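Local coordinates for BH1408 protein (Bacillus halodurans, PDB 4E0A), which probably acts as an N-acetyltransferase of the GNAT family, transferring an acetyl group to an amine, at residues Q46-V58 with I66-P78. The protein carries 1 engineered substitution. Numbering follows the deposited sequence.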
loop_
_atom_site.group_PDB
_atom_site.type_symbol
_atom_site.label_atom_id
_atom_site.label_comp_id
_atom_site.label_asym_id
_atom_site.label_seq_id
_atom_site.Cartn_x
_atom_site.Cartn_y
_atom_site.Cartn_z
ATOM N N GLN A 46 0.716 2.633 24.101
ATOM C CA GLN A 46 1.266 1.714 25.091
ATOM C C GLN A 46 1.521 0.325 24.489
ATOM O O GLN A 46 2.557 -0.286 24.737
ATOM C CB GLN A 46 0.368 1.625 26.327
ATOM C CG GLN A 46 0.854 0.611 27.361
ATOM C CD GLN A 46 -0.136 0.395 28.499
ATOM O OE1 GLN A 46 -1.236 0.957 28.505
ATOM N NE2 GLN A 46 0.255 -0.425 29.471
ATOM N N ALA A 47 0.584 -0.163 23.683
ATOM C CA ALA A 47 0.776 -1.453 23.025
ATOM C C ALA A 47 1.995 -1.459 22.103
ATOM O O ALA A 47 2.657 -2.486 21.965
ATOM C CB ALA A 47 -0.471 -1.860 22.247
ATOM N N ALA A 48 2.289 -0.327 21.462
ATOM C CA ALA A 48 3.404 -0.287 20.521
ATOM C C ALA A 48 4.692 -0.307 21.307
ATOM O O ALA A 48 5.652 -0.977 20.923
ATOM C CB ALA A 48 3.340 0.943 19.631
ATOM N N VAL A 49 4.698 0.428 22.418
ATOM C CA VAL A 49 5.858 0.491 23.297
ATOM C C VAL A 49 6.237 -0.896 23.851
ATOM O O VAL A 49 7.418 -1.265 23.896
ATOM C CB VAL A 49 5.610 1.491 24.454
ATOM C CG1 VAL A 49 6.705 1.380 25.531
ATOM C CG2 VAL A 49 5.490 2.941 23.916
ATOM N N GLN A 50 5.228 -1.666 24.240
ATOM C CA GLN A 50 5.437 -2.929 24.940
ATOM C C GLN A 50 5.260 -4.154 24.048
ATOM O O GLN A 50 5.465 -5.281 24.493
ATOM C CB GLN A 50 4.471 -3.026 26.117
ATOM C CG GLN A 50 4.661 -1.941 27.162
ATOM C CD GLN A 50 3.545 -1.930 28.191
ATOM O OE1 GLN A 50 2.505 -2.566 28.005
ATOM N NE2 GLN A 50 3.755 -1.203 29.283
ATOM N N GLY A 51 4.875 -3.933 22.797
ATOM C CA GLY A 51 4.565 -5.022 21.885
ATOM C C GLY A 51 5.733 -5.949 21.614
ATOM O O GLY A 51 6.893 -5.536 21.653
ATOM N N GLU A 52 5.420 -7.211 21.341
ATOM C CA GLU A 52 6.446 -8.210 21.060
ATOM C C GLU A 52 7.208 -7.897 19.776
ATOM O O GLU A 52 8.417 -8.117 19.689
ATOM C CB GLU A 52 5.825 -9.608 20.957
ATOM C CG GLU A 52 6.839 -10.710 20.659
ATOM C CD GLU A 52 6.186 -12.020 20.263
ATOM O OE1 GLU A 52 6.116 -12.924 21.122
ATOM O OE2 GLU A 52 5.749 -12.144 19.095
ATOM N N LYS A 53 6.498 -7.379 18.782
ATOM C CA LYS A 53 7.091 -7.170 17.470
ATOM C C LYS A 53 7.204 -5.683 17.101
ATOM O O LYS A 53 7.590 -5.353 15.988
ATOM C CB LYS A 53 6.291 -7.927 16.401
ATOM C CG LYS A 53 6.253 -9.443 16.597
ATOM C CD LYS A 53 4.914 -10.022 16.141
ATOM C CE LYS A 53 4.853 -10.238 14.634
ATOM N NZ LYS A 53 4.747 -11.691 14.298
ATOM N N SER A 54 6.867 -4.794 18.036
ATOM C CA SER A 54 6.945 -3.353 17.788
ATOM C C SER A 54 7.972 -2.685 18.697
ATOM O O SER A 54 8.319 -3.211 19.757
ATOM C CB SER A 54 5.573 -2.708 17.986
ATOM O OG SER A 54 5.122 -2.910 19.320
ATOM N N THR A 55 8.466 -1.529 18.265
ATOM C CA THR A 55 9.426 -0.753 19.036
ATOM C C THR A 55 9.154 0.740 18.836
ATOM O O THR A 55 8.900 1.184 17.716
ATOM C CB THR A 55 10.870 -1.034 18.568
ATOM O OG1 THR A 55 11.143 -2.438 18.650
ATOM C CG2 THR A 55 11.871 -0.264 19.426
ATOM N N VAL A 56 9.222 1.513 19.914
ATOM C CA VAL A 56 9.069 2.961 19.795
ATOM C C VAL A 56 10.348 3.645 20.232
ATOM O O VAL A 56 10.857 3.372 21.321
ATOM C CB VAL A 56 7.897 3.477 20.626
ATOM C CG1 VAL A 56 7.696 4.974 20.369
ATOM C CG2 VAL A 56 6.630 2.679 20.291
ATOM N N LEU A 57 10.880 4.506 19.366
ATOM C CA LEU A 57 12.144 5.218 19.619
ATOM C C LEU A 57 11.864 6.701 19.776
ATOM O O LEU A 57 11.020 7.233 19.070
ATOM C CB LEU A 57 13.077 5.036 18.429
ATOM C CG LEU A 57 13.552 3.608 18.183
ATOM C CD1 LEU A 57 14.149 3.473 16.775
ATOM C CD2 LEU A 57 14.575 3.233 19.246
ATOM N N VAL A 58 12.552 7.371 20.700
ATOM C CA VAL A 58 12.410 8.821 20.840
ATOM C C VAL A 58 13.768 9.495 20.868
ATOM O O VAL A 58 14.749 8.924 21.343
ATOM C CB VAL A 58 11.639 9.251 22.129
ATOM C CG1 VAL A 58 10.185 8.773 22.100
ATOM C CG2 VAL A 58 12.359 8.760 23.392
ATOM N N ILE A 66 10.432 15.831 23.815
ATOM C CA ILE A 66 10.729 14.848 22.780
ATOM C C ILE A 66 10.797 15.580 21.445
ATOM O O ILE A 66 9.800 16.155 21.002
ATOM C CB ILE A 66 9.616 13.779 22.696
ATOM C CG1 ILE A 66 9.509 12.989 24.002
ATOM C CG2 ILE A 66 9.826 12.843 21.486
ATOM C CD1 ILE A 66 10.741 12.237 24.352
ATOM N N GLY A 67 11.962 15.564 20.803
ATOM C CA GLY A 67 12.107 16.215 19.513
ATOM C C GLY A 67 11.670 15.395 18.309
ATOM O O GLY A 67 11.438 15.949 17.242
ATOM N N ALA A 68 11.568 14.076 18.474
ATOM C CA ALA A 68 11.211 13.186 17.376
ATOM C C ALA A 68 10.853 11.816 17.923
ATOM O O ALA A 68 11.287 11.445 19.008
ATOM C CB ALA A 68 12.383 13.046 16.412
ATOM N N TYR A 69 10.087 11.050 17.162
ATOM C CA TYR A 69 9.869 9.660 17.546
ATOM C C TYR A 69 9.569 8.827 16.326
ATOM O O TYR A 69 9.254 9.345 15.245
ATOM C CB TYR A 69 8.710 9.521 18.537
ATOM C CG TYR A 69 7.354 9.491 17.866
ATOM C CD1 TYR A 69 6.731 10.672 17.482
ATOM C CD2 TYR A 69 6.700 8.281 17.606
ATOM C CE1 TYR A 69 5.484 10.670 16.847
ATOM C CE2 TYR A 69 5.426 8.273 16.968
ATOM C CZ TYR A 69 4.844 9.478 16.593
ATOM O OH TYR A 69 3.607 9.509 15.963
ATOM N N SER A 70 9.644 7.520 16.509
ATOM C CA SER A 70 9.294 6.610 15.435
ATOM C C SER A 70 8.671 5.355 16.020
ATOM O O SER A 70 9.007 4.944 17.142
ATOM C CB SER A 70 10.533 6.249 14.604
ATOM O OG SER A 70 10.165 5.432 13.501
ATOM N N VAL A 71 7.729 4.771 15.277
ATOM C CA VAL A 71 7.174 3.481 15.636
ATOM C C VAL A 71 7.475 2.510 14.506
ATOM O O VAL A 71 7.204 2.813 13.349
ATOM C CB VAL A 71 5.648 3.547 15.803
ATOM C CG1 VAL A 71 5.103 2.157 16.153
ATOM C CG2 VAL A 71 5.274 4.568 16.873
ATOM N N ILE A 72 8.043 1.354 14.837
ATOM C CA ILE A 72 8.422 0.384 13.817
ATOM C C ILE A 72 7.897 -0.982 14.230
ATOM O O ILE A 72 7.615 -1.212 15.405
ATOM C CB ILE A 72 9.959 0.329 13.594
ATOM C CG1 ILE A 72 10.661 -0.284 14.805
ATOM C CG2 ILE A 72 10.529 1.724 13.290
ATOM C CD1 ILE A 72 12.167 -0.173 14.740
ATOM N N HIS A 73 7.746 -1.870 13.252
ATOM C CA HIS A 73 7.180 -3.185 13.476
ATOM C C HIS A 73 7.990 -4.213 12.720
ATOM O O HIS A 73 8.389 -3.979 11.578
ATOM C CB HIS A 73 5.743 -3.232 12.963
ATOM C CG HIS A 73 4.866 -2.149 13.515
ATOM N ND1 HIS A 73 4.004 -2.358 14.570
ATOM C CD2 HIS A 73 4.714 -0.851 13.155
ATOM C CE1 HIS A 73 3.353 -1.237 14.831
ATOM N NE2 HIS A 73 3.768 -0.307 13.988
ATOM N N LEU A 74 8.235 -5.355 13.353
ATOM C CA LEU A 74 8.888 -6.468 12.673
ATOM C C LEU A 74 7.796 -7.284 11.978
ATOM O O LEU A 74 6.901 -7.825 12.634
ATOM C CB LEU A 74 9.634 -7.341 13.689
ATOM C CG LEU A 74 10.725 -8.238 13.120
ATOM C CD1 LEU A 74 11.782 -7.382 12.425
ATOM C CD2 LEU A 74 11.344 -9.081 14.232
ATOM N N VAL A 75 7.862 -7.363 10.650
ATOM C CA VAL A 75 6.804 -7.993 9.860
ATOM C C VAL A 75 7.370 -9.200 9.123
ATOM O O VAL A 75 8.418 -9.106 8.495
ATOM C CB VAL A 75 6.190 -6.993 8.837
ATOM C CG1 VAL A 75 5.158 -7.679 7.949
ATOM C CG2 VAL A 75 5.586 -5.778 9.563
ATOM N N GLN A 76 6.694 -10.342 9.220
ATOM C CA GLN A 76 7.166 -11.547 8.536
ATOM C C GLN A 76 6.026 -12.138 7.736
ATOM O O GLN A 76 4.941 -12.361 8.272
ATOM C CB GLN A 76 7.714 -12.578 9.527
ATOM C CG GLN A 76 8.256 -13.845 8.860
ATOM C CD GLN A 76 9.767 -13.969 8.964
ATOM O OE1 GLN A 76 10.448 -14.242 7.977
ATOM N NE2 GLN A 76 10.296 -13.776 10.167
ATOM N N THR A 77 6.248 -12.354 6.447
ATOM C CA THR A 77 5.199 -12.939 5.611
ATOM C C THR A 77 5.621 -14.349 5.228
ATOM O O THR A 77 6.809 -14.606 5.021
ATOM C CB THR A 77 4.920 -12.099 4.343
ATOM O OG1 THR A 77 6.139 -11.900 3.623
ATOM C CG2 THR A 77 4.344 -10.756 4.715
ATOM N N PRO A 78 4.654 -15.274 5.146
ATOM C CA PRO A 78 5.021 -16.682 4.998
ATOM C C PRO A 78 5.388 -17.008 3.559
ATOM O O PRO A 78 5.020 -16.290 2.639
ATOM C CB PRO A 78 3.721 -17.411 5.362
ATOM C CG PRO A 78 2.649 -16.476 4.851
ATOM C CD PRO A 78 3.191 -15.077 5.128
#
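Thr-55 and Ile-72 form a hydrogen-bonded pair in an antiparallel hairpin: Thr-55 N donates to Ile-72 O, and Ile-72 N returns the bond to Thr-55 O, each at 3.0 Å. Leu-57 and Ser-70 repeat this reciprocal pair of N-H...O hydrogen bonds two residues further along, and Leu-74 N closes the ladder on Lys-53 O at 2.7 Å, a nearly straight bond (170° at the hydrogen).

Beta-branched residues, well suited to extended backbone, supply most of the apolar packing. Val-56 and Val-71 lie side by side with their CG2 methyls 4.1 Å apart; in both, CG1 is anti to the backbone N (chi1 -175° and 179°), which turns the two CG2 methyls toward each other, while CG1 of Val-71 reaches Ala-48 CB, where the small methyl lets helix 42-50 come close. On the opposite face Ile-72 CG1 meets Thr-55 CB at 3.8 Å. Back on the Val-56 face, Ile-66 CD1 lies against Val-58 CB at 3.8 Å, and Val-58 CG1 touches Tyr-69 CB. Replacing Ile-66, whose CD1 and CG2 both touch Val-58, with an alanine is likely to leave a gap beside that valine.

Among polar groups, Ser-54 OG reaches back to Ala-48 O (2.6 Å), tying the strand's start to the helix before it.

The pair sits inside the GNAT sheet, between strands 2-5 and 86-96. Helix 105-119 covers the Thr-55 and Ile-72 face, and helix 11-28 packs on Tyr-69 and Ile-66; Ser-70 OG is hydrogen-bonded to Asp-93 O, and His-73 NE2 to Ser-92 OG, both of strand 86-96.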